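Side-chain contacts in VP4 CORE protein (Bluetongue virus, PDB 2JHP), which serves as the RNA-capping enzyme of the viral core, a multifunctional protein that is also one of the constituents of the inner capsid: residues Q61-H65 / G66-I70; F449-R453 / S454-L458; L489-P493 / A494-N498. All blocks are in the same frame, centred on the assembly; numbering follows the deposited sequence.

Interaction 1: Q61-H65 / G66-I70; sequences QLRGH and GFIFI
Leu62 CD2 lies over the middle of the Phe67 ring, 3.6 Å from its centroid and only 9° off the ring normal, which defines a CH-pi contact onto the face. His65 CB approaches Phe67 CD1 at 3.7 Å, at the edge of the same ring. The other branch of Leu62 serves a different ring: its CD1 is 3.7 Å from Phe69 CE2, close to that ring's plane, so one leucine is forked between a face and an edge. Arg63 takes a separate path. Bent at chi2 (-64°), its chain turns the guanidinium onto the strand. Arg63 NH1 points at Phe67 O; the 2.5 Å is shorter than a normal N-H...O bond, so its exact length is doubtful, and the angle is 133°. The oxygen lies near the guanidinium plane, whereas Phe69 CE1 sits over one face, towards the rim. NH1 also forms a salt bridge with Asp86, and NH2 bonds to Leu489 O, so the group has three acceptors round it, which probably limits its rotation. In the backbone, Phe67 N donates to Leu62 O at 3.0 Å and Gly66 N to Arg63 O at 2.9 Å, while Gly66 has a positive phi. Those two bonds define a Schellman motif, with the Leu62-Phe67 pair as its customary apolar contact across the turn. Here it ends helix 59-64 and starts strand 67-71, an inner strand of a five-stranded parallel sheet.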
loop_
_atom_site.group_PDB
_atom_site.type_symbol
_atom_site.label_atom_id
_atom_site.label_comp_id
_atom_site.label_asym_id
_atom_site.label_seq_id
_atom_site.Cartn_x
_atom_site.Cartn_y
_atom_site.Cartn_z
ATOM N N GLN A 61 -13.373 0.625 21.350
ATOM C CA GLN A 61 -13.069 -0.150 22.547
ATOM C C GLN A 61 -12.811 -1.583 22.140
ATOM O O GLN A 61 -11.770 -2.152 22.491
ATOM C CB GLN A 61 -14.187 -0.068 23.581
ATOM C CG GLN A 61 -14.148 1.209 24.378
ATOM C CD GLN A 61 -15.196 1.271 25.496
ATOM O OE1 GLN A 61 -16.370 0.933 25.293
ATOM N NE2 GLN A 61 -14.768 1.723 26.677
ATOM N N LEU A 62 -13.735 -2.147 21.363
ATOM C CA LEU A 62 -13.593 -3.530 20.900
ATOM C C LEU A 62 -12.398 -3.718 19.965
ATOM O O LEU A 62 -11.722 -4.742 20.024
ATOM C CB LEU A 62 -14.899 -4.062 20.286
ATOM C CG LEU A 62 -16.050 -4.344 21.263
ATOM C CD1 LEU A 62 -17.302 -4.855 20.551
ATOM C CD2 LEU A 62 -15.637 -5.321 22.356
ATOM N N ARG A 63 -12.122 -2.727 19.121
ATOM C CA ARG A 63 -10.941 -2.797 18.252
ATOM C C ARG A 63 -9.628 -2.753 19.035
ATOM O O ARG A 63 -8.653 -3.406 18.660
ATOM C CB ARG A 63 -10.966 -1.703 17.190
ATOM C CG ARG A 63 -11.946 -1.957 16.053
ATOM C CD ARG A 63 -11.628 -3.158 15.229
ATOM N NE ARG A 63 -12.373 -3.110 13.982
ATOM C CZ ARG A 63 -12.768 -4.175 13.283
ATOM N NH1 ARG A 63 -12.513 -5.403 13.716
ATOM N NH2 ARG A 63 -13.442 -4.013 12.150
ATOM N N GLY A 64 -9.621 -1.997 20.128
ATOM C CA GLY A 64 -8.468 -1.929 21.018
ATOM C C GLY A 64 -8.225 -3.267 21.679
ATOM O O GLY A 64 -7.098 -3.586 22.073
ATOM N N HIS A 65 -9.294 -4.049 21.790
ATOM C CA HIS A 65 -9.225 -5.414 22.290
ATOM C C HIS A 65 -8.793 -6.433 21.236
ATOM O O HIS A 65 -8.482 -7.577 21.574
ATOM C CB HIS A 65 -10.576 -5.824 22.874
ATOM C CG HIS A 65 -10.774 -5.372 24.280
ATOM N ND1 HIS A 65 -10.156 -5.986 25.350
ATOM C CD2 HIS A 65 -11.505 -4.357 24.796
ATOM C CE1 HIS A 65 -10.502 -5.367 26.464
ATOM N NE2 HIS A 65 -11.324 -4.380 26.157
ATOM N N GLY A 66 -8.782 -6.018 19.972
ATOM C CA GLY A 66 -8.494 -6.915 18.864
ATOM C C GLY A 66 -9.684 -7.670 18.285
ATOM O O GLY A 66 -9.502 -8.705 17.663
ATOM N N PHE A 67 -10.895 -7.149 18.464
ATOM C CA PHE A 67 -12.126 -7.774 17.948
ATOM C C PHE A 67 -12.261 -7.791 16.428
ATOM O O PHE A 67 -12.030 -6.779 15.750
ATOM C CB PHE A 67 -13.357 -7.093 18.528
ATOM C CG PHE A 67 -13.851 -7.724 19.772
ATOM C CD1 PHE A 67 -13.099 -7.673 20.945
ATOM C CD2 PHE A 67 -15.078 -8.369 19.796
ATOM C CE1 PHE A 67 -13.563 -8.260 22.122
ATOM C CE2 PHE A 67 -15.551 -8.960 20.972
ATOM C CZ PHE A 67 -14.786 -8.904 22.133
ATOM N N ILE A 68 -12.635 -8.961 15.913
ATOM C CA ILE A 68 -13.038 -9.141 14.534
ATOM C C ILE A 68 -14.425 -9.753 14.598
ATOM O O ILE A 68 -14.659 -10.722 15.336
ATOM C CB ILE A 68 -12.060 -10.057 13.768
ATOM C CG1 ILE A 68 -10.752 -9.308 13.499
ATOM C CG2 ILE A 68 -12.678 -10.591 12.447
ATOM C CD1 ILE A 68 -9.627 -10.198 12.873
ATOM N N PHE A 69 -15.342 -9.185 13.823
ATOM C CA PHE A 69 -16.747 -9.545 13.921
ATOM C C PHE A 69 -17.130 -10.516 12.812
ATOM O O PHE A 69 -17.009 -10.205 11.627
ATOM C CB PHE A 69 -17.611 -8.279 13.934
ATOM C CG PHE A 69 -17.199 -7.287 14.992
ATOM C CD1 PHE A 69 -16.213 -6.340 14.740
ATOM C CD2 PHE A 69 -17.779 -7.311 16.254
ATOM C CE1 PHE A 69 -15.828 -5.427 15.732
ATOM C CE2 PHE A 69 -17.394 -6.401 17.239
ATOM C CZ PHE A 69 -16.422 -5.463 16.975
ATOM N N ILE A 70 -17.555 -11.709 13.224
ATOM C CA ILE A 70 -17.896 -12.786 12.297
ATOM C C ILE A 70 -19.354 -13.200 12.490
ATOM O O ILE A 70 -19.779 -13.462 13.617
ATOM C CB ILE A 70 -16.985 -14.024 12.503
ATOM C CG1 ILE A 70 -15.505 -13.655 12.387
ATOM C CG2 ILE A 70 -17.315 -15.114 11.508
ATOM C CD1 ILE A 70 -14.740 -13.796 13.670
#

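Interaction 2: F449-R453 / S454-L458; sequences FALPR and STVML
Arg453 O accepts from Met457 N at 2.9 Å with an N-H...O angle of 177°, an almost straight bond. One residue earlier, Pro452 O receives Val456 N at 3.1 Å. Pro452 therefore occupies the N-cap, its carbonyl opening the helix. Its ring lies side by side with Thr455, both pointing the same way, and Pro452 CB is 3.3 Å from Thr455 OG1. That hydroxyl stands beside the backbone N (chi1 -48°), where it meets the proline; its hydrogen-bond partner is Glu630 OE1. Ser454 OG bonds both to Glu630 OE1 and to Tyr622 OH. Val456 CG2 packs back on the residue before the cap: it meets Leu451 CB at 3.7 Å, the two side chains crossing at about a right angle. A pairing of the residue before the N-cap with the fourth helical residue is a hydrophobic staple. Arg453 sends its extended chain away from this turn to Gly562 O. The arrangement starts helix 453-460 after the loop from strand 433-437; helix 421-430 packs on Leu451 and Thr455, while helices 551-561 and 568-576 cover Met457 and Leu458.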
loop_
_atom_site.group_PDB
_atom_site.type_symbol
_atom_site.label_atom_id
_atom_site.label_comp_id
_atom_site.label_asym_id
_atom_site.label_seq_id
_atom_site.Cartn_x
_atom_site.Cartn_y
_atom_site.Cartn_z
ATOM N N PHE A 449 11.905 -8.444 7.753
ATOM C CA PHE A 449 12.552 -8.671 9.027
ATOM C C PHE A 449 11.920 -7.741 10.056
ATOM O O PHE A 449 11.477 -6.638 9.724
ATOM C CB PHE A 449 14.062 -8.456 8.918
ATOM C CG PHE A 449 14.466 -7.030 8.621
ATOM C CD1 PHE A 449 14.722 -6.116 9.661
ATOM C CD2 PHE A 449 14.620 -6.600 7.312
ATOM C CE1 PHE A 449 15.113 -4.824 9.398
ATOM C CE2 PHE A 449 15.009 -5.282 7.053
ATOM C CZ PHE A 449 15.250 -4.405 8.100
ATOM N N ALA A 450 11.872 -8.202 11.303
ATOM C CA ALA A 450 11.282 -7.457 12.411
ATOM C C ALA A 450 12.283 -6.547 13.118
ATOM O O ALA A 450 13.354 -6.986 13.500
ATOM C CB ALA A 450 10.655 -8.426 13.408
ATOM N N LEU A 451 11.917 -5.276 13.285
ATOM C CA LEU A 451 12.640 -4.347 14.160
ATOM C C LEU A 451 12.218 -4.642 15.592
ATOM O O LEU A 451 11.047 -4.895 15.838
ATOM C CB LEU A 451 12.298 -2.882 13.829
ATOM C CG LEU A 451 12.769 -2.237 12.526
ATOM C CD1 LEU A 451 12.528 -0.746 12.546
ATOM C CD2 LEU A 451 14.237 -2.555 12.235
ATOM N N PRO A 452 13.176 -4.666 16.537
ATOM C CA PRO A 452 12.772 -4.822 17.937
ATOM C C PRO A 452 11.819 -3.717 18.359
ATOM O O PRO A 452 12.138 -2.547 18.193
ATOM C CB PRO A 452 14.112 -4.724 18.696
ATOM C CG PRO A 452 15.138 -5.145 17.708
ATOM C CD PRO A 452 14.650 -4.618 16.398
ATOM N N ARG A 453 10.652 -4.087 18.877
ATOM C CA ARG A 453 9.638 -3.115 19.333
ATOM C C ARG A 453 10.142 -2.052 20.304
ATOM O O ARG A 453 9.808 -0.876 20.172
ATOM C CB ARG A 453 8.456 -3.821 19.982
ATOM C CG ARG A 453 7.545 -4.521 19.010
ATOM C CD ARG A 453 6.317 -4.980 19.725
ATOM N NE ARG A 453 5.401 -5.628 18.811
ATOM C CZ ARG A 453 5.446 -6.920 18.486
ATOM N NH1 ARG A 453 4.559 -7.406 17.629
ATOM N NH2 ARG A 453 6.375 -7.714 19.016
ATOM N N SER A 454 10.931 -2.475 21.284
ATOM C CA SER A 454 11.422 -1.566 22.309
ATOM C C SER A 454 12.386 -0.559 21.707
ATOM O O SER A 454 12.406 0.599 22.110
ATOM C CB SER A 454 12.074 -2.330 23.460
ATOM O OG SER A 454 13.259 -2.986 23.041
ATOM N N THR A 455 13.168 -0.998 20.726
ATOM C CA THR A 455 14.073 -0.101 20.008
ATOM C C THR A 455 13.275 0.938 19.201
ATOM O O THR A 455 13.631 2.119 19.169
ATOM C CB THR A 455 15.042 -0.897 19.100
ATOM O OG1 THR A 455 15.618 -1.969 19.851
ATOM C CG2 THR A 455 16.167 -0.013 18.599
ATOM N N VAL A 456 12.192 0.485 18.572
ATOM C CA VAL A 456 11.314 1.346 17.791
ATOM C C VAL A 456 10.767 2.437 18.694
ATOM O O VAL A 456 10.937 3.621 18.404
ATOM C CB VAL A 456 10.128 0.552 17.147
ATOM C CG1 VAL A 456 9.211 1.487 16.385
ATOM C CG2 VAL A 456 10.631 -0.540 16.235
ATOM N N MET A 457 10.123 2.027 19.789
ATOM C CA MET A 457 9.620 2.935 20.815
ATOM C C MET A 457 10.641 3.981 21.270
ATOM O O MET A 457 10.336 5.179 21.349
ATOM C CB MET A 457 9.170 2.138 22.030
ATOM C CG MET A 457 7.785 1.566 21.921
ATOM S SD MET A 457 7.312 0.689 23.412
ATOM C CE MET A 457 7.126 2.018 24.585
ATOM N N LEU A 458 11.852 3.524 21.564
ATOM C CA LEU A 458 12.892 4.391 22.106
ATOM C C LEU A 458 13.505 5.355 21.077
ATOM O O LEU A 458 13.962 6.440 21.435
ATOM C CB LEU A 458 13.963 3.562 22.831
ATOM C CG LEU A 458 13.440 2.839 24.083
ATOM C CD1 LEU A 458 14.269 1.633 24.472
ATOM C CD2 LEU A 458 13.340 3.800 25.245
#

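Interaction 3: L489-P493 / A494-N498. With GUN (guanine), chain E.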
loop_
_atom_site.group_PDB
_atom_site.type_symbol
_atom_site.label_atom_id
_atom_site.label_comp_id
_atom_site.label_asym_id
_atom_site.label_seq_id
_atom_site.Cartn_x
_atom_site.Cartn_y
_atom_site.Cartn_z
ATOM N N LEU A 489 -14.526 0.935 9.385
ATOM C CA LEU A 489 -13.411 0.277 8.706
ATOM C C LEU A 489 -13.275 -1.208 9.053
ATOM O O LEU A 489 -13.125 -1.577 10.225
ATOM C CB LEU A 489 -12.091 0.977 9.045
ATOM C CG LEU A 489 -10.843 0.440 8.337
ATOM C CD1 LEU A 489 -10.892 0.741 6.838
ATOM C CD2 LEU A 489 -9.575 1.018 8.952
ATOM N N THR A 490 -13.338 -2.047 8.027
ATOM C CA THR A 490 -13.084 -3.458 8.186
ATOM C C THR A 490 -11.585 -3.677 8.065
ATOM O O THR A 490 -10.978 -3.400 7.017
ATOM C CB THR A 490 -13.864 -4.283 7.151
ATOM O OG1 THR A 490 -15.253 -4.204 7.473
ATOM C CG2 THR A 490 -13.426 -5.756 7.152
ATOM N N TYR A 491 -10.992 -4.151 9.155
ATOM C CA TYR A 491 -9.585 -4.482 9.172
ATOM C C TYR A 491 -9.297 -5.454 10.312
ATOM O O TYR A 491 -10.146 -5.720 11.157
ATOM C CB TYR A 491 -8.721 -3.224 9.270
ATOM C CG TYR A 491 -8.704 -2.619 10.638
ATOM C CD1 TYR A 491 -7.565 -2.691 11.429
ATOM C CD2 TYR A 491 -9.830 -1.994 11.160
ATOM C CE1 TYR A 491 -7.541 -2.139 12.697
ATOM C CE2 TYR A 491 -9.820 -1.453 12.420
ATOM C CZ TYR A 491 -8.671 -1.517 13.188
ATOM O OH TYR A 491 -8.658 -0.965 14.453
ATOM N N ASP A 492 -8.078 -5.967 10.321
ATOM C CA ASP A 492 -7.695 -7.019 11.221
ATOM C C ASP A 492 -6.670 -6.462 12.211
ATOM O O ASP A 492 -5.518 -6.200 11.859
ATOM C CB ASP A 492 -7.181 -8.208 10.387
ATOM C CG ASP A 492 -6.516 -9.285 11.210
ATOM O OD1 ASP A 492 -6.505 -9.232 12.463
ATOM O OD2 ASP A 492 -5.978 -10.210 10.570
ATOM N N PRO A 493 -7.115 -6.228 13.455
ATOM C CA PRO A 493 -6.245 -5.644 14.484
ATOM C C PRO A 493 -4.933 -6.408 14.748
ATOM O O PRO A 493 -3.890 -5.774 14.959
ATOM C CB PRO A 493 -7.158 -5.593 15.714
ATOM C CG PRO A 493 -8.556 -5.472 15.108
ATOM C CD PRO A 493 -8.489 -6.429 13.957
ATOM N N ALA A 494 -4.977 -7.737 14.719
ATOM C CA ALA A 494 -3.767 -8.551 14.879
ATOM C C ALA A 494 -2.736 -8.254 13.779
ATOM O O ALA A 494 -1.543 -8.071 14.049
ATOM C CB ALA A 494 -4.119 -10.019 14.895
ATOM N N TRP A 495 -3.212 -8.194 12.541
ATOM C CA TRP A 495 -2.374 -7.881 11.412
ATOM C C TRP A 495 -1.735 -6.506 11.578
ATOM O O TRP A 495 -0.516 -6.377 11.524
ATOM C CB TRP A 495 -3.179 -7.957 10.110
ATOM C CG TRP A 495 -2.356 -7.589 8.934
ATOM C CD1 TRP A 495 -2.434 -6.433 8.210
ATOM C CD2 TRP A 495 -1.282 -8.351 8.363
ATOM N NE1 TRP A 495 -1.489 -6.439 7.214
ATOM C CE2 TRP A 495 -0.777 -7.606 7.276
ATOM C CE3 TRP A 495 -0.726 -9.607 8.639
ATOM C CZ2 TRP A 495 0.278 -8.067 6.469
ATOM C CZ3 TRP A 495 0.321 -10.068 7.839
ATOM C CH2 TRP A 495 0.816 -9.294 6.771
ATOM N N ALA A 496 -2.571 -5.490 11.785
ATOM C CA ALA A 496 -2.132 -4.114 12.035
ATOM C C ALA A 496 -1.021 -4.079 13.085
ATOM O O ALA A 496 -0.042 -3.369 12.926
ATOM C CB ALA A 496 -3.318 -3.252 12.462
ATOM N N MET A 497 -1.165 -4.910 14.113
ATOM C CA MET A 497 -0.207 -5.007 15.210
ATOM C C MET A 497 1.130 -5.682 14.900
ATOM O O MET A 497 2.006 -5.710 15.760
ATOM C CB MET A 497 -0.866 -5.641 16.430
ATOM C CG MET A 497 -1.687 -4.650 17.226
ATOM S SD MET A 497 -2.655 -5.362 18.544
ATOM C CE MET A 497 -1.482 -5.259 19.872
ATOM N N ASN A 498 1.293 -6.215 13.688
ATOM C CA ASN A 498 2.610 -6.620 13.206
ATOM C C ASN A 498 3.473 -5.450 12.754
ATOM O O ASN A 498 4.653 -5.639 12.460
ATOM C CB ASN A 498 2.476 -7.568 12.023
ATOM C CG ASN A 498 1.942 -8.932 12.418
ATOM O OD1 ASN A 498 2.342 -9.508 13.427
ATOM N ND2 ASN A 498 1.033 -9.455 11.611
HETATM N N9 GUN E . -1.746 -3.129 0.775
HETATM C C8 GUN E . -0.840 -3.362 -0.174
HETATM N N7 GUN E . 0.191 -4.026 0.357
HETATM C C5 GUN E . -0.058 -4.223 1.651
HETATM C C6 GUN E . 0.646 -4.847 2.683
HETATM O O6 GUN E . 1.743 -5.361 2.475
HETATM N N1 GUN E . 0.089 -4.883 3.968
HETATM C C2 GUN E . -1.164 -4.282 4.172
HETATM N N2 GUN E . -1.720 -4.298 5.368
HETATM N N3 GUN E . -1.812 -3.690 3.154
HETATM C C4 GUN E . -1.296 -3.649 1.916
#
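Trp495, whose backbone N-H is capped by Asp492, brings its indole NE1 to 2.8 Å from N2 of the bound guanine, an uncommon meeting because both nitrogens ordinarily carry hydrogen. The distance establishes proximity, not a hydrogen bond, and the base comes to the edge of the indole, near its plane, instead of stacking over a face. CG of Trp495 stands opposite the backbone N (chi1 178°), which swings the indole clear of the helical turn and towards the ligand. Arg114 makes a cation-pi contact with this ring, while Tyr446 and Phe499 meet it edge-to-face, so three further side chains contact the indole; guanine is itself hydrogen-bonded to Tyr446 OH.

At the backbone of Trp495, the carboxylate of Asp492 has two roles. Asp492 OD1 accepts from Ala494 N at 3.1 Å but at a bent 123°, and from Trp495 N along a straighter line at a long 3.5 Å; both bonds are weak. OD2 forms a salt bridge with Arg110, which probably favours the charged form and helps to fix the rotation of the group. The carboxylate and indole planes are 40° apart, and Asp492 OD2 approaches Trp495 CB at 3.6 Å.

The backbone bonds are firmer: Ala496 N to Asp492 O at 3.0 Å, and Met497 N to Pro493 O at 3.0 Å. Ala496 CB comes to the edge of the Tyr491 ring, 4.4 Å from Tyr491 CE1, a loose contact. Asp492 followed by Pro493 has the topology of an aspartate N-cap, with weak capping bonds, and in this protein it starts the short helix 493-496 that carries Trp495, one of the residues of a guanine pocket seen in this structure.

How the interactions relate
Interactions 1 and 3 are buried and directly joined: Arg63 NH2 lies 3.1 Å from Leu489 O, a probable hydrogen bond, and Ile68 CD1 packs 3.3 Å from Asp492 OD1. Asp86 serves both, through Arg63 and Thr490. Interaction 2 is only partly buried and meets interaction 3 through Arg453 NH1, 3.6 Å from Met497 O; its nearest atoms are about 13 Å from interaction 1. Interaction 1 ends a helix with aromatic packing, whereas the other two begin helices, one with proline at the N-cap and one with aspartate. Their helices lead into strands 466-469 and 499-503 of the mixed sheet with 433-437, whose 3-2-1-4-5-7-6 order is that of Rossmann-like methyltransferases; interaction 1 belongs to the parallel sheet.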